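Side-chain contacts in CCMAN5 (Cellulosimicrobium cellulans, PDB 2XSG), which hydrolyses alpha-mannosidic linkages as a family 92 glycosidase and probably uncaps phosphorylated yeast glycans to expose mannose-6-phosphate: residues S667-A672 with G676-T681; D355-F360 with H543-Y548. All coordinates share one frame; numbering follows the deposited sequence.

Interaction 1: S667-A672 with G676-T681; sequences STMFVA and GLFPVT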
# COMPACT_ATOMS: atom_id res chain seq x y z
N SER A 667 0.92 2.53 6.53
CA SER A 667 2.03 1.83 7.23
C SER A 667 3.39 2.47 6.98
O SER A 667 4.18 2.64 7.91
CB SER A 667 2.10 0.35 6.83
OG SER A 667 0.92 -0.34 7.18
N THR A 668 3.66 2.79 5.70
CA THR A 668 4.91 3.42 5.29
C THR A 668 5.08 4.81 5.91
O THR A 668 6.16 5.16 6.35
CB THR A 668 5.01 3.50 3.76
OG1 THR A 668 4.83 2.20 3.21
CG2 THR A 668 6.37 3.99 3.34
N MET A 669 4.00 5.60 5.96
CA MET A 669 4.06 6.87 6.69
C MET A 669 4.35 6.70 8.18
O MET A 669 5.04 7.53 8.79
CB MET A 669 2.79 7.70 6.46
CG MET A 669 2.50 7.98 5.00
SD MET A 669 3.84 8.74 4.03
CE MET A 669 4.52 7.37 3.11
N PHE A 670 3.84 5.64 8.78
CA PHE A 670 4.16 5.36 10.19
C PHE A 670 5.65 5.10 10.36
O PHE A 670 6.28 5.64 11.27
CB PHE A 670 3.36 4.17 10.73
CG PHE A 670 3.60 3.90 12.19
CD1 PHE A 670 4.74 3.20 12.61
CD2 PHE A 670 2.71 4.36 13.16
CE1 PHE A 670 4.97 2.98 13.96
CE2 PHE A 670 2.95 4.14 14.52
CZ PHE A 670 4.07 3.44 14.92
N VAL A 671 6.21 4.24 9.51
CA VAL A 671 7.65 3.99 9.55
C VAL A 671 8.42 5.31 9.43
O VAL A 671 9.35 5.55 10.20
CB VAL A 671 8.06 3.03 8.44
CG1 VAL A 671 9.60 3.06 8.22
CG2 VAL A 671 7.59 1.61 8.79
N ALA A 672 8.04 6.14 8.47
CA ALA A 672 8.72 7.42 8.22
C ALA A 672 8.66 8.35 9.44
O ALA A 672 9.67 8.99 9.81
CB ALA A 672 8.10 8.11 7.00
N GLY A 676 11.61 9.56 11.64
CA GLY A 676 11.59 10.99 11.82
C GLY A 676 11.93 11.78 10.58
O GLY A 676 12.23 12.98 10.68
N LEU A 677 11.90 11.11 9.42
CA LEU A 677 12.19 11.74 8.13
C LEU A 677 11.04 11.51 7.17
O LEU A 677 10.75 10.37 6.78
CB LEU A 677 13.48 11.19 7.53
CG LEU A 677 14.77 11.43 8.32
CD1 LEU A 677 15.85 10.60 7.67
CD2 LEU A 677 15.15 12.91 8.38
N PHE A 678 10.41 12.61 6.75
CA PHE A 678 9.20 12.54 5.93
C PHE A 678 9.37 13.22 4.58
O PHE A 678 9.97 14.30 4.50
CB PHE A 678 8.05 13.19 6.68
CG PHE A 678 6.74 13.06 5.98
CD1 PHE A 678 5.93 11.95 6.21
CD2 PHE A 678 6.31 14.03 5.09
CE1 PHE A 678 4.71 11.81 5.55
CE2 PHE A 678 5.10 13.89 4.43
CZ PHE A 678 4.29 12.79 4.67
N PRO A 679 8.83 12.61 3.50
CA PRO A 679 8.98 13.26 2.20
C PRO A 679 7.83 14.22 1.90
O PRO A 679 6.84 13.85 1.25
CB PRO A 679 8.98 12.07 1.23
CG PRO A 679 8.03 11.09 1.89
CD PRO A 679 8.19 11.28 3.38
N VAL A 680 7.95 15.47 2.34
CA VAL A 680 6.97 16.47 1.91
C VAL A 680 6.97 16.57 0.38
O VAL A 680 5.94 16.40 -0.27
CB VAL A 680 7.19 17.86 2.60
CG1 VAL A 680 6.35 18.96 1.95
CG2 VAL A 680 6.86 17.74 4.10
N THR A 681 8.14 16.77 -0.20
CA THR A 681 8.26 16.83 -1.65
C THR A 681 8.74 15.49 -2.20
O THR A 681 9.95 15.24 -2.24
CB THR A 681 9.20 17.97 -2.08
OG1 THR A 681 8.82 19.16 -1.39
CG2 THR A 681 9.12 18.21 -3.57
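A672 and G676 meet where the helix through S667-A672 ends and the chain turns out into the short strand 677-678, the CA atoms of A672 and L677 lying 5.5 Å apart. The carbonyl oxygen of A672 takes two backbone N-H groups: G676 N at 2.7 Å (N-H...O angle 151°) and, more weakly, L677 N at 3.1 Å. The second of these bonds, with G676 at positive phi as the C-prime residue, marks a Schellman motif; the bond from G676 N is an additional one. The motif closes helix 665-675 in the catalytic domain and delivers the chain to the edge strand of a small antiparallel sheet, beside strand 686-689.

A672 CB rests 3.5 Å from L677 O. One helical turn back, M669 bends at chi2 and chi3 to bring its sulfur to the F678 ring. F678 CG is anti to its backbone N (chi1 -175°), and the end of the ring swings towards the helix. The two side chains cross at about a right angle, and M669 SD lies 3.5 Å from F678 CE1 in an oblique Met-aromatic contact. P679 CD covers the rim of one ring face, and the same ring stacks with Y596.

Interaction 2: D355-F360 with H543-Y548; sequences DDFRKF and HWYDAY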
# COMPACT_ATOMS: atom_id res chain seq x y z
N ASP A 355 -2.96 7.13 -4.81
CA ASP A 355 -2.97 7.07 -3.34
C ASP A 355 -1.59 7.00 -2.72
O ASP A 355 -1.35 7.57 -1.66
CB ASP A 355 -3.75 5.85 -2.82
CG ASP A 355 -5.13 5.74 -3.40
OD1 ASP A 355 -5.42 4.75 -4.11
OD2 ASP A 355 -5.94 6.65 -3.13
N ASP A 356 -0.68 6.26 -3.35
CA ASP A 356 0.51 5.83 -2.62
C ASP A 356 1.84 6.49 -2.95
O ASP A 356 2.87 6.07 -2.41
CB ASP A 356 0.65 4.30 -2.67
CG ASP A 356 1.23 3.80 -3.97
OD1 ASP A 356 1.59 4.63 -4.85
OD2 ASP A 356 1.31 2.56 -4.12
N PHE A 357 1.83 7.49 -3.82
CA PHE A 357 3.08 8.00 -4.40
C PHE A 357 4.16 8.39 -3.39
O PHE A 357 5.34 8.18 -3.66
CB PHE A 357 2.83 9.11 -5.45
CG PHE A 357 2.35 10.44 -4.88
CD1 PHE A 357 3.26 11.48 -4.64
CD2 PHE A 357 1.00 10.67 -4.66
CE1 PHE A 357 2.83 12.73 -4.14
CE2 PHE A 357 0.55 11.91 -4.15
CZ PHE A 357 1.47 12.94 -3.89
N ARG A 358 3.77 8.92 -2.24
CA ARG A 358 4.78 9.31 -1.23
C ARG A 358 5.52 8.13 -0.59
O ARG A 358 6.57 8.31 0.02
CB ARG A 358 4.17 10.17 -0.13
CG ARG A 358 3.95 11.61 -0.51
CD ARG A 358 3.79 12.49 0.75
NE ARG A 358 3.89 13.90 0.42
CZ ARG A 358 2.93 14.58 -0.20
NH1 ARG A 358 1.80 13.97 -0.53
NH2 ARG A 358 3.10 15.86 -0.48
N LYS A 359 4.95 6.93 -0.69
CA LYS A 359 5.54 5.77 -0.01
C LYS A 359 6.90 5.39 -0.61
O LYS A 359 7.81 4.95 0.12
CB LYS A 359 4.57 4.56 0.01
CG LYS A 359 4.61 3.68 -1.22
CD LYS A 359 3.64 2.50 -1.12
CE LYS A 359 3.91 1.53 -2.25
NZ LYS A 359 2.71 0.67 -2.58
N PHE A 360 7.03 5.56 -1.93
CA PHE A 360 8.24 5.19 -2.63
C PHE A 360 9.43 6.01 -2.13
O PHE A 360 10.53 5.47 -2.00
CB PHE A 360 8.08 5.34 -4.15
CG PHE A 360 7.04 4.41 -4.73
CD1 PHE A 360 7.35 3.08 -5.00
CD2 PHE A 360 5.75 4.85 -4.98
CE1 PHE A 360 6.39 2.21 -5.52
CE2 PHE A 360 4.78 3.98 -5.52
CZ PHE A 360 5.12 2.66 -5.79
N HIS A 543 -5.34 22.48 -0.50
CA HIS A 543 -4.55 23.72 -0.56
C HIS A 543 -3.02 23.50 -0.67
O HIS A 543 -2.33 24.19 -1.44
CB HIS A 543 -4.87 24.67 0.60
CG HIS A 543 -4.10 25.95 0.53
ND1 HIS A 543 -3.07 26.25 1.40
CD2 HIS A 543 -4.16 26.99 -0.34
CE1 HIS A 543 -2.54 27.42 1.08
NE2 HIS A 543 -3.18 27.89 0.02
N TRP A 544 -2.53 22.53 0.11
CA TRP A 544 -1.11 22.25 0.28
C TRP A 544 -0.55 21.28 -0.78
O TRP A 544 0.60 20.87 -0.69
CB TRP A 544 -0.83 21.69 1.70
CG TRP A 544 -1.51 22.48 2.79
CD1 TRP A 544 -2.66 22.15 3.46
CD2 TRP A 544 -1.07 23.74 3.34
NE1 TRP A 544 -2.97 23.13 4.39
CE2 TRP A 544 -2.02 24.12 4.33
CE3 TRP A 544 0.02 24.59 3.09
CZ2 TRP A 544 -1.90 25.30 5.06
CZ3 TRP A 544 0.13 25.77 3.80
CH2 TRP A 544 -0.84 26.12 4.78
N TYR A 545 -1.37 20.93 -1.77
CA TYR A 545 -1.03 19.83 -2.68
C TYR A 545 0.28 20.01 -3.45
O TYR A 545 1.05 19.05 -3.64
CB TYR A 545 -2.17 19.52 -3.66
CG TYR A 545 -2.08 18.15 -4.29
CD1 TYR A 545 -1.37 17.94 -5.48
CD2 TYR A 545 -2.70 17.05 -3.70
CE1 TYR A 545 -1.29 16.67 -6.07
CE2 TYR A 545 -2.64 15.78 -4.29
CZ TYR A 545 -1.93 15.60 -5.45
OH TYR A 545 -1.87 14.33 -6.01
N ASP A 546 0.53 21.24 -3.90
CA ASP A 546 1.67 21.48 -4.77
C ASP A 546 2.94 21.60 -3.94
O ASP A 546 3.55 22.67 -3.81
CB ASP A 546 1.38 22.65 -5.73
CG ASP A 546 0.36 22.27 -6.79
OD1 ASP A 546 0.21 21.05 -7.05
OD2 ASP A 546 -0.30 23.17 -7.35
N ALA A 547 3.31 20.45 -3.35
CA ALA A 547 4.34 20.38 -2.33
C ALA A 547 5.77 20.60 -2.85
O ALA A 547 6.72 20.64 -2.06
CB ALA A 547 4.24 19.06 -1.56
N TYR A 548 5.89 20.75 -4.17
CA TYR A 548 7.14 21.07 -4.85
C TYR A 548 7.43 22.58 -4.86
O TYR A 548 8.46 23.02 -5.40
CB TYR A 548 7.10 20.55 -6.30
CG TYR A 548 5.91 21.07 -7.09
CD1 TYR A 548 6.03 22.18 -7.91
CD2 TYR A 548 4.67 20.45 -6.99
CE1 TYR A 548 4.93 22.67 -8.62
CE2 TYR A 548 3.58 20.92 -7.68
CZ TYR A 548 3.72 22.03 -8.50
OH TYR A 548 2.61 22.48 -9.17
O HOH W 1 1.04 16.62 -2.15
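F357 and R358, on helix 353-366 of the family 92 catalytic domain, whose (alpha/alpha)6 architecture belongs to the six-hairpin clan, reach across to Y545 and A547 in the loop joining helices 539-542 and 550-556. The backbones stay well apart, and F357 and R358 span the gap from the helix while Y545 reaches back from the loop.

F357 has its CG between the backbone N and the carbonyl carbon (chi1 71°), and its ring obliquely meets the hydroxyl end of Y545, with F357 CE2 3.9 Å from Y545 OH. R408 gives that hydroxyl a weak hydrogen bond and also touches F357, while V411 and V412 of helix 409-418 pack against the F357 side chain. R358 runs extended from CG to NE and presents the edge of its guanidinium to the loop: A547 CB lies near the guanidinium plane, 3.6 Å from R358 NH2.

A bridging water carries the polar side of the contact. It accepts from R358 NH2 at 2.8 Å and donates to Y545 O at 2.9 Å. The protein completes the grip on the arginine, as NE bonds to P679 O and NH2 to V680 O, and these bonds fix the rotation of the planar group. Y545 O also receives A547 N at 2.7 Å, closing an inverse gamma turn centred on D546 that presents A547 CB to the arginine. The same water sits over the centre of one face of the Y545 ring, 4.0 Å above its plane.

How the interactions relate
Of the segments involved, 355-360 on helix 353-366 comes first from the N terminus, and interaction 2 closes a long excursion, about half of it helical, when 543-548 returns to it. Interaction 1 follows in series as a tight local closure, with just three residues between its segments, so the two neither nest nor cross. In space they adjoin, their centres about 11 Å apart. T681 OG1 is 2.7 Å from A547 O, a probable hydrogen bond, and V680 O packs on A547 CB; the 676-681 segment thus lines the loop. M669 CE lies 3.7 Å from K359 CA, where helix 665-675 touches helix 353-366. Together they join the small three-stranded sheet to catalytic-domain helices.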